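Local coordinates for protein putative rRNA methyltransferase (Sorangium cellulosum, PDB 4RWZ) that methylates 16S rRNA, probably at an adenine N1 and with S-adenosylmethionine as methyl donor, and thereby confers resistance to aminoglycosides, at residues A[146-149]-A[150-153]; A[3-7]-A[8-12]; A[161-164]-A[165-169]. All blocks are in the same frame, centred on the assembly; numbering follows the deposited sequence.

How the contacts relate
Three local contacts sample three outlying parts of a Rossmann-like methyltransferase whose sheet has the class I strand order 3-2-1-4-5-7-6. Contact 2 is the N-terminal hairpin, set against edge strand 80-84. Contacts 1 and 3 belong to the connection from strand 133-139 to strand 176-183: contact 1 in its loop, contact 3 in its helix, with centres about 23 Å apart. Both meet helix 108-115, one at its start and the other through Val115. Contacts 2 and 3 lie on opposite sides of the chain's centre, about 40 Å between centres. In class I enzymes the cofactor lies at the C-terminal ends of the parallel strands, the edge from which the contact 1 loop emerges.

Contact 1. Residues A[146-149]-A[150-153]; sequences DRPY and AARL
Arg152 folds back over Tyr149 and reaches the carbonyl of Arg147, a compact example of how one arginine can tie a loop together. Its CZ lies 4.0 Å from the centroid of the Tyr149 ring in a cation-pi contact, with guanidinium and ring tilted by 32°. The approach is off-centre: NH1 of Arg152 comes 3.4 Å from Tyr149 CE2, and the two side chains run alongside each other in the same direction. While Tyr149 lies over one face of the guanidinium, Arg147 O lies at its edge, tilted 20° from its plane. NH2 of Arg152 donates to Arg147 O at 2.9 Å, within the carbonyl plane, and NE adds a weak second bond to the same oxygen.

Arg147 crosses the base of Arg152, the two guanidinium planes not far from parallel. A bend at chi3 (-58°) brings its NH2 to 3.7 Å from Arg152 CB. Its NH1 makes a weak bond to Leu153 O, at 3.4 Å, near the guanidinium plane. The stronger partner is Asp145, whose OD2 forms a salt bridge with Arg147 NH2 and a long, weak ion pair with Arg152 NE.

Beneath the side chains lies a short 3-10-like turn, in which Ala151 N bonds to Pro148 O at 3.0 Å. Arg147 also rests on Ala108, Ser109 and Ser112 of helix 108-115. Tyr149 is exposed, while the arginines are partly covered. With Asp145 paired to Arg147 and more weakly to Arg152, the two like charges are probably balanced in part, and a single backbone oxygen, gripped by one good and one weak bond, helps to hold the Arg152 guanidinium over the tyrosine.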
ATOM      1  N   ASP A 146     -10.863  11.932  -7.007  1.00 25.85           N
ATOM      2  CA  ASP A 146      -9.946  12.218  -8.087  1.00 27.20           C
ATOM      3  C   ASP A 146     -10.451  11.682  -9.428  1.00 28.98           C
ATOM      4  O   ASP A 146      -9.739  11.746 -10.431  1.00 28.79           O
ATOM      5  CB  ASP A 146      -8.568  11.626  -7.790  1.00 28.80           C
ATOM      6  CG  ASP A 146      -8.618  10.122  -7.477  1.00 28.32           C
ATOM      7  OD1 ASP A 146      -9.712   9.606  -7.186  1.00 24.98           O
ATOM      8  OD2 ASP A 146      -7.522   9.513  -7.380  1.00 29.18           O
ATOM      9  N   ARG A 147     -11.665  11.151  -9.437  1.00 26.73           N
ATOM     10  CA  ARG A 147     -12.209  10.523 -10.663  1.00 27.18           C
ATOM     11  C   ARG A 147     -12.628  11.537 -11.693  1.00 32.81           C
ATOM     12  O   ARG A 147     -13.009  12.631 -11.352  1.00 29.59           O
ATOM     13  CB  ARG A 147     -13.429   9.635 -10.346  1.00 27.47           C
ATOM     14  CG  ARG A 147     -13.129   8.388  -9.469  1.00 26.38           C
ATOM     15  CD  ARG A 147     -14.392   7.671  -9.032  1.00 28.35           C
ATOM     16  NE  ARG A 147     -15.240   8.586  -8.284  1.00 32.05           N
ATOM     17  CZ  ARG A 147     -16.470   8.296  -7.873  1.00 33.83           C
ATOM     18  NH1 ARG A 147     -17.007   7.116  -8.182  1.00 35.75           N
ATOM     19  NH2 ARG A 147     -17.169   9.193  -7.193  1.00 34.60           N
ATOM     20  N   PRO A 148     -12.564  11.162 -12.980  1.00 28.43           N
ATOM     21  CA  PRO A 148     -13.280  11.948 -13.984  1.00 37.96           C
ATOM     22  C   PRO A 148     -14.736  12.211 -13.561  1.00 40.47           C
ATOM     23  O   PRO A 148     -15.380  11.346 -12.980  1.00 37.61           O
ATOM     24  CB  PRO A 148     -13.350  10.994 -15.183  1.00 38.12           C
ATOM     25  CG  PRO A 148     -12.282  10.029 -15.014  1.00 33.48           C
ATOM     26  CD  PRO A 148     -12.012   9.909 -13.522  1.00 28.56           C
ATOM     27  N   TYR A 149     -15.289  13.363 -13.909  1.00 45.52           N
ATOM     28  CA  TYR A 149     -16.707  13.611 -13.629  1.00 46.51           C
ATOM     29  C   TYR A 149     -17.665  12.566 -14.211  1.00 43.03           C
ATOM     30  O   TYR A 149     -18.659  12.207 -13.581  1.00 41.72           O
ATOM     31  CB  TYR A 149     -17.086  15.037 -14.035  1.00 51.56           C
ATOM     32  CG  TYR A 149     -16.331  16.056 -13.199  1.00 60.53           C
ATOM     33  CD1 TYR A 149     -14.997  16.355 -13.470  1.00 63.83           C
ATOM     34  CD2 TYR A 149     -16.937  16.691 -12.120  1.00 64.06           C
ATOM     35  CE1 TYR A 149     -14.290  17.264 -12.697  1.00 66.36           C
ATOM     36  CE2 TYR A 149     -16.238  17.615 -11.346  1.00 66.89           C
ATOM     37  CZ  TYR A 149     -14.915  17.892 -11.638  1.00 68.43           C
ATOM     38  OH  TYR A 149     -14.216  18.801 -10.871  1.00 71.51           O
ATOM     39  N   ALA A 150     -17.349  12.041 -15.390  1.00 41.93           N
ATOM     40  CA  ALA A 150     -18.242  11.095 -16.035  1.00 41.88           C
ATOM     41  C   ALA A 150     -18.262   9.776 -15.264  1.00 42.45           C
ATOM     42  O   ALA A 150     -19.202   8.991 -15.409  1.00 42.71           O
ATOM     43  CB  ALA A 150     -17.808  10.861 -17.466  1.00 39.31           C
ATOM     44  N   ALA A 151     -17.273   9.534 -14.392  1.00 33.77           N
ATOM     45  CA  ALA A 151     -17.282   8.261 -13.683  1.00 35.35           C
ATOM     46  C   ALA A 151     -17.734   8.345 -12.240  1.00 36.77           C
ATOM     47  O   ALA A 151     -17.497   7.409 -11.485  1.00 39.04           O
ATOM     48  CB  ALA A 151     -15.888   7.648 -13.686  1.00 35.47           C
ATOM     49  N   ARG A 152     -18.528   9.338 -11.892  1.00 36.30           N
ATOM     50  CA  ARG A 152     -18.916   9.450 -10.502  1.00 43.34           C
ATOM     51  C   ARG A 152     -20.323   8.939 -10.382  1.00 47.14           C
ATOM     52  O   ARG A 152     -21.281   9.695 -10.183  1.00 51.30           O
ATOM     53  CB  ARG A 152     -18.829  10.897 -10.037  1.00 44.01           C
ATOM     54  CG  ARG A 152     -17.463  11.452 -10.293  1.00 46.35           C
ATOM     55  CD  ARG A 152     -17.269  12.807  -9.697  1.00 46.67           C
ATOM     56  NE  ARG A 152     -15.853  13.155  -9.739  1.00 48.82           N
ATOM     57  CZ  ARG A 152     -15.358  14.336  -9.368  1.00 48.73           C
ATOM     58  NH1 ARG A 152     -16.167  15.279  -8.918  1.00 51.76           N
ATOM     59  NH2 ARG A 152     -14.048  14.555  -9.429  1.00 44.90           N
ATOM     60  N   LEU A 153     -20.420   7.639 -10.621  1.00 43.85           N
ATOM     61  CA  LEU A 153     -21.604   6.875 -10.348  1.00 48.80           C
ATOM     62  C   LEU A 153     -21.428   6.482  -8.894  1.00 53.59           C
ATOM     63  O   LEU A 153     -20.330   6.612  -8.326  1.00 61.78           O
ATOM     64  CB  LEU A 153     -21.684   5.646 -11.250  1.00 51.75           C
ATOM     65  CG  LEU A 153     -22.189   5.828 -12.685  1.00 57.09           C
ATOM     66  CD1 LEU A 153     -21.260   6.700 -13.516  1.00 54.48           C
ATOM     67  CD2 LEU A 153     -22.414   4.466 -13.365  1.00 61.40           C
TER

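Contact 2. Residues A[3-7]-A[8-12]; sequences VQLGK and ASVTW
Val3 and Val10 form a hydrogen-bonded antiparallel pair, their N and O atoms exchanging two bonds of 2.8 Å each, and the chain reverses between them through a type II' turn from Leu5 to Ala8. This is the classic two-residue beta hairpin, here at the N-terminus of the methyltransferase. Gly6 takes the first turn corner with a positive phi of 61°, and Leu5 and Ala8 close the loop: Leu5 N to Ala8 O is nearly straight, whereas Ala8 N comes to Leu5 O from above the carbonyl plane at 3.2 Å.

The face carrying Val3, Leu5, Ala8 and Val10 is apolar. Leu5 CD1 meets Val10 CG2 at 4.0 Å, a diagonal contact along that face. Beyond the strand, Trp12 offers a ring face to Val3. The valine directs CG2 away from its own carbonyl carbon, with CG1 opposite the backbone N (chi1 171°), and CG2 thereby stands 3.6 Å from the centroid of the five-membered ring of Trp12, almost on the ring normal, as a CH-pi contact. Both Val3 and Trp12 also touch Leu81, and Gln4 pairs through its backbone with Phe82, which docks the hairpin on strand 80-84.

On the other face Gln4 bends at chi2 (72°) back toward the turn. There Gly6 O lies close to the Gln4 amide plane and accepts from Gln4 NE2 at 2.8 Å.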
ATOM      1  N   VAL A   3      13.554   6.519  -4.962  1.00 21.42           N
ATOM      2  CA  VAL A   3      13.468   6.708  -3.511  1.00 22.04           C
ATOM      3  C   VAL A   3      13.557   8.199  -3.177  1.00 25.57           C
ATOM      4  O   VAL A   3      14.400   8.922  -3.743  1.00 24.51           O
ATOM      5  CB  VAL A   3      14.585   5.936  -2.819  1.00 25.38           C
ATOM      6  CG1 VAL A   3      14.677   6.285  -1.316  1.00 25.16           C
ATOM      7  CG2 VAL A   3      14.316   4.411  -2.980  1.00 25.64           C
ATOM      8  N   GLN A   4      12.662   8.667  -2.303  1.00 24.22           N
ATOM      9  CA  GLN A   4      12.631  10.061  -1.922  1.00 21.37           C
ATOM     10  C   GLN A   4      13.518  10.235  -0.713  1.00 22.80           C
ATOM     11  O   GLN A   4      13.375   9.490   0.257  1.00 21.24           O
ATOM     12  CB  GLN A   4      11.193  10.524  -1.631  1.00 20.31           C
ATOM     13  CG  GLN A   4      11.062  12.072  -1.563  1.00 18.85           C
ATOM     14  CD  GLN A   4      11.182  12.710  -2.977  1.00 26.16           C
ATOM     15  OE1 GLN A   4      10.893  12.072  -3.983  1.00 23.51           O
ATOM     16  NE2 GLN A   4      11.642  13.944  -3.035  1.00 27.88           N
ATOM     17  N   LEU A   5      14.447  11.198  -0.759  1.00 22.73           N
ATOM     18  CA  LEU A   5      15.257  11.532   0.403  1.00 24.87           C
ATOM     19  C   LEU A   5      15.244  13.045   0.599  1.00 26.60           C
ATOM     20  O   LEU A   5      16.094  13.747   0.011  1.00 25.94           O
ATOM     21  CB  LEU A   5      16.721  11.089   0.217  1.00 33.42           C
ATOM     22  CG  LEU A   5      17.050   9.595   0.119  1.00 44.45           C
ATOM     23  CD1 LEU A   5      18.551   9.411  -0.131  1.00 47.38           C
ATOM     24  CD2 LEU A   5      16.608   8.782   1.346  1.00 45.50           C
ATOM     25  N   GLY A   6      14.274  13.548   1.352  1.00 21.32           N
ATOM     26  CA  GLY A   6      14.014  14.964   1.385  1.00 21.16           C
ATOM     27  C   GLY A   6      13.635  15.445  -0.023  1.00 23.73           C
ATOM     28  O   GLY A   6      12.743  14.903  -0.645  1.00 21.51           O
ATOM     29  N   LYS A   7      14.311  16.477  -0.507  1.00 24.41           N
ATOM     30  CA  LYS A   7      14.005  17.028  -1.851  1.00 26.39           C
ATOM     31  C   LYS A   7      14.602  16.165  -2.972  1.00 30.70           C
ATOM     32  O   LYS A   7      14.174  16.227  -4.122  1.00 34.80           O
ATOM     33  CB  LYS A   7      14.533  18.465  -1.964  1.00 27.30           C
ATOM     34  CG  LYS A   7      13.719  19.483  -1.103  1.00 36.34           C
ATOM     35  CD  LYS A   7      14.332  20.906  -1.143  1.00 35.69           C
ATOM     36  CE  LYS A   7      13.618  21.800  -0.088  1.00 35.28           C
ATOM     37  NZ  LYS A   7      14.173  23.236  -0.158  1.00 41.07           N
ATOM     38  N   ALA A   8      15.601  15.350  -2.658  1.00 35.50           N
ATOM     39  CA  ALA A   8      16.213  14.542  -3.719  1.00 38.11           C
ATOM     40  C   ALA A   8      15.434  13.273  -3.983  1.00 35.75           C
ATOM     41  O   ALA A   8      14.882  12.666  -3.075  1.00 30.03           O
ATOM     42  CB  ALA A   8      17.662  14.182  -3.360  1.00 38.37           C
ATOM     43  N   SER A   9      15.394  12.869  -5.248  1.00 36.65           N
ATOM     44  CA  SER A   9      14.940  11.530  -5.611  1.00 37.75           C
ATOM     45  C   SER A   9      16.207  10.799  -6.043  1.00 42.24           C
ATOM     46  O   SER A   9      17.113  11.381  -6.679  1.00 42.44           O
ATOM     47  CB  SER A   9      13.970  11.586  -6.759  1.00 40.36           C
ATOM     48  OG  SER A   9      14.749  11.769  -7.920  1.00 51.69           O
ATOM     49  N   VAL A  10      16.323   9.551  -5.641  1.00 36.20           N
ATOM     50  CA  VAL A  10      17.513   8.764  -5.913  1.00 38.68           C
ATOM     51  C   VAL A  10      17.068   7.437  -6.540  1.00 39.42           C
ATOM     52  O   VAL A  10      15.957   6.980  -6.272  1.00 35.13           O
ATOM     53  CB  VAL A  10      18.286   8.549  -4.610  1.00 44.58           C
ATOM     54  CG1 VAL A  10      19.422   7.570  -4.788  1.00 47.14           C
ATOM     55  CG2 VAL A  10      18.845   9.913  -4.115  1.00 50.80           C
ATOM     56  N   THR A  11      17.907   6.827  -7.376  1.00 36.02           N
ATOM     57  CA  THR A  11      17.521   5.560  -8.005  1.00 35.99           C
ATOM     58  C   THR A  11      18.151   4.403  -7.221  1.00 37.41           C
ATOM     59  O   THR A  11      19.327   4.449  -6.892  1.00 40.40           O
ATOM     60  CB  THR A  11      17.931   5.523  -9.497  1.00 43.13           C
ATOM     61  OG1 THR A  11      17.264   6.584 -10.208  1.00 44.55           O
ATOM     62  CG2 THR A  11      17.529   4.194 -10.134  1.00 38.93           C
ATOM     63  N   TRP A  12      17.366   3.384  -6.873  1.00 35.96           N
ATOM     64  CA  TRP A  12      17.882   2.190  -6.186  1.00 32.44           C
ATOM     65  C   TRP A  12      17.695   1.003  -7.095  1.00 38.10           C
ATOM     66  O   TRP A  12      16.810   1.039  -7.945  1.00 40.74           O
ATOM     67  CB  TRP A  12      17.105   1.871  -4.899  1.00 31.37           C
ATOM     68  CG  TRP A  12      17.468   2.701  -3.714  1.00 38.66           C
ATOM     69  CD1 TRP A  12      17.999   3.956  -3.714  1.00 39.56           C
ATOM     70  CD2 TRP A  12      17.324   2.318  -2.348  1.00 37.04           C
ATOM     71  NE1 TRP A  12      18.186   4.381  -2.414  1.00 39.93           N
ATOM     72  CE2 TRP A  12      17.785   3.389  -1.559  1.00 37.76           C
ATOM     73  CE3 TRP A  12      16.856   1.164  -1.714  1.00 35.40           C
ATOM     74  CZ2 TRP A  12      17.781   3.347  -0.169  1.00 38.75           C
ATOM     75  CZ3 TRP A  12      16.837   1.129  -0.330  1.00 36.28           C
ATOM     76  CH2 TRP A  12      17.299   2.214   0.428  1.00 36.30           C
TER

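Contact 3. Residues A[161-164]-A[165-169]; sequences AWLD and DALRP
Trp162 O receives two backbone donors, Ala166 N at 2.9 Å and Leu167 N at 3.1 Å, and marks the place where helix 160-172 widens from an alpha to a pi-type turn. The preceding bond, Asp165 N to Ala161 O, is of the ordinary alpha kind; after the split, Arg168 N keeps the five-residue spacing of Leu167 in its bond to Leu163 O, at 2.7 Å. The next residue is Pro169, whose N has no hydrogen to give and no bond to the turn before; its CD rests 3.4 Å from Asp164 O. The helix kinks there.

The Trp162 side chain leaves the helix pointing away, and its indole comes back over the following turn. With CG opposite the backbone N (chi1 -173°), one ring face meets the methyl of Ala166 in a CH-pi contact: Ala166 CB lies 3.6 Å from the centroid of the Trp162 six-membered ring. Leu167 CG completes this patch, at 3.7 Å from Trp162 CD1. The indole NE1 donates to Val115 O, at the end of helix 108-115, while Leu167 packs on Pro117, Leu158 and Ile178.

On another side of the helix, Leu163 and Arg168 cross. The arginine is extended from CG to NE, and Leu163 CD2 fits against the guanidinium at 3.3 Å from Arg168 NH2. Arg168 NH1 bonds to Ile178 O of strand 176-183. A water bridges Ala161 O and Asp165 OD2, donating to both, at the exposed side.

One carbonyl thus serves two donors and a proline supplies none, so the irregular turn spends its hydrogen bonds differently from a regular helix. Meanwhile Trp162 and Arg168 link it to helix 108-115 and to strand 176-183.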
ATOM      1  N   ALA A 161     -24.218  -9.774   0.172  1.00 45.99           N
ATOM      2  CA  ALA A 161     -24.528 -10.131  -1.204  1.00 45.20           C
ATOM      3  C   ALA A 161     -23.506  -9.559  -2.146  1.00 38.93           C
ATOM      4  O   ALA A 161     -23.129 -10.213  -3.122  1.00 40.48           O
ATOM      5  CB  ALA A 161     -25.915  -9.645  -1.579  1.00 47.24           C
ATOM      6  N   TRP A 162     -23.058  -8.332  -1.887  1.00 33.25           N
ATOM      7  CA  TRP A 162     -22.057  -7.746  -2.753  1.00 33.02           C
ATOM      8  C   TRP A 162     -20.739  -8.516  -2.638  1.00 31.69           C
ATOM      9  O   TRP A 162     -20.007  -8.738  -3.614  1.00 31.67           O
ATOM     10  CB  TRP A 162     -21.839  -6.262  -2.424  1.00 30.24           C
ATOM     11  CG  TRP A 162     -20.953  -5.638  -3.425  1.00 29.82           C
ATOM     12  CD1 TRP A 162     -19.631  -5.302  -3.269  1.00 30.87           C
ATOM     13  CD2 TRP A 162     -21.297  -5.305  -4.778  1.00 30.36           C
ATOM     14  NE1 TRP A 162     -19.142  -4.768  -4.451  1.00 30.92           N
ATOM     15  CE2 TRP A 162     -20.149  -4.757  -5.383  1.00 31.38           C
ATOM     16  CE3 TRP A 162     -22.463  -5.422  -5.539  1.00 31.67           C
ATOM     17  CZ2 TRP A 162     -20.142  -4.313  -6.710  1.00 34.91           C
ATOM     18  CZ3 TRP A 162     -22.452  -4.969  -6.840  1.00 29.86           C
ATOM     19  CH2 TRP A 162     -21.305  -4.437  -7.416  1.00 34.19           C
ATOM     20  N   LEU A 163     -20.410  -8.859  -1.414  1.00 32.01           N
ATOM     21  CA  LEU A 163     -19.230  -9.649  -1.148  1.00 39.20           C
ATOM     22  C   LEU A 163     -19.317 -10.988  -1.904  1.00 37.25           C
ATOM     23  O   LEU A 163     -18.343 -11.413  -2.511  1.00 37.95           O
ATOM     24  CB  LEU A 163     -19.113  -9.895   0.343  1.00 41.98           C
ATOM     25  CG  LEU A 163     -17.686 -10.129   0.791  1.00 48.22           C
ATOM     26  CD1 LEU A 163     -17.073  -8.759   0.988  1.00 43.37           C
ATOM     27  CD2 LEU A 163     -17.703 -10.892   2.081  1.00 58.35           C
ATOM     28  N   ASP A 164     -20.480 -11.639  -1.846  1.00 37.57           N
ATOM     29  CA  ASP A 164     -20.698 -12.942  -2.452  1.00 38.70           C
ATOM     30  C   ASP A 164     -20.578 -12.964  -3.980  1.00 45.77           C
ATOM     31  O   ASP A 164     -19.943 -13.871  -4.536  1.00 40.12           O
ATOM     32  CB  ASP A 164     -22.077 -13.452  -2.045  1.00 51.55           C
ATOM     33  CG  ASP A 164     -22.300 -14.899  -2.423  1.00 63.05           C
ATOM     34  OD1 ASP A 164     -21.408 -15.718  -2.117  1.00 68.49           O
ATOM     35  OD2 ASP A 164     -23.360 -15.216  -3.031  1.00 62.26           O
ATOM     36  N   ASP A 165     -21.143 -11.974  -4.673  1.00 46.85           N
ATOM     37  CA  ASP A 165     -21.137 -12.027  -6.137  1.00 42.57           C
ATOM     38  C   ASP A 165     -20.049 -11.163  -6.764  1.00 43.62           C
ATOM     39  O   ASP A 165     -19.493 -11.505  -7.823  1.00 38.88           O
ATOM     40  CB  ASP A 165     -22.477 -11.565  -6.696  1.00 42.05           C
ATOM     41  CG  ASP A 165     -23.392 -12.704  -7.071  1.00 50.81           C
ATOM     42  OD1 ASP A 165     -22.941 -13.737  -7.618  1.00 48.57           O
ATOM     43  OD2 ASP A 165     -24.602 -12.543  -6.815  1.00 57.09           O
ATOM     44  N   ALA A 166     -19.752 -10.022  -6.163  1.00 33.69           N
ATOM     45  CA  ALA A 166     -18.812  -9.157  -6.840  1.00 31.60           C
ATOM     46  C   ALA A 166     -17.436  -9.333  -6.298  1.00 36.41           C
ATOM     47  O   ALA A 166     -16.484  -9.447  -7.051  1.00 33.74           O
ATOM     48  CB  ALA A 166     -19.208  -7.679  -6.709  1.00 34.18           C
ATOM     49  N   LEU A 167     -17.293  -9.289  -4.970  1.00 30.52           N
ATOM     50  CA  LEU A 167     -15.951  -9.167  -4.468  1.00 27.95           C
ATOM     51  C   LEU A 167     -15.212 -10.469  -4.283  1.00 27.69           C
ATOM     52  O   LEU A 167     -14.083 -10.610  -4.746  1.00 26.21           O
ATOM     53  CB  LEU A 167     -15.904  -8.338  -3.168  1.00 28.01           C
ATOM     54  CG  LEU A 167     -16.298  -6.863  -3.327  1.00 39.33           C
ATOM     55  CD1 LEU A 167     -15.825  -6.059  -2.140  1.00 42.59           C
ATOM     56  CD2 LEU A 167     -15.743  -6.275  -4.592  1.00 37.59           C
ATOM     57  N   ARG A 168     -15.811 -11.438  -3.578  1.00 29.25           N
ATOM     58  CA  ARG A 168     -15.058 -12.670  -3.371  1.00 29.05           C
ATOM     59  C   ARG A 168     -14.505 -13.305  -4.645  1.00 28.74           C
ATOM     60  O   ARG A 168     -13.330 -13.679  -4.675  1.00 27.15           O
ATOM     61  CB  ARG A 168     -15.843 -13.721  -2.539  1.00 31.02           C
ATOM     62  CG  ARG A 168     -15.984 -13.313  -1.107  1.00 31.88           C
ATOM     63  CD  ARG A 168     -16.639 -14.505  -0.276  1.00 33.64           C
ATOM     64  NE  ARG A 168     -16.812 -14.028   1.078  1.00 44.48           N
ATOM     65  CZ  ARG A 168     -15.798 -13.996   1.936  1.00 43.53           C
ATOM     66  NH1 ARG A 168     -14.583 -14.439   1.535  1.00 36.96           N
ATOM     67  NH2 ARG A 168     -15.982 -13.526   3.164  1.00 48.85           N
ATOM     68  N   PRO A 169     -15.351 -13.458  -5.692  1.00 29.53           N
ATOM     69  CA  PRO A 169     -14.823 -14.133  -6.877  1.00 28.75           C
ATOM     70  C   PRO A 169     -13.766 -13.303  -7.599  1.00 26.80           C
ATOM     71  O   PRO A 169     -12.776 -13.875  -8.081  1.00 25.97           O
ATOM     72  CB  PRO A 169     -16.062 -14.286  -7.779  1.00 30.42           C
ATOM     73  CG  PRO A 169     -17.243 -14.189  -6.863  1.00 32.12           C
ATOM     74  CD  PRO A 169     -16.804 -13.208  -5.801  1.00 31.01           C
TER
HETATM   75  O   HOH W   1     -25.384 -10.865  -4.702  1.00 44.78           O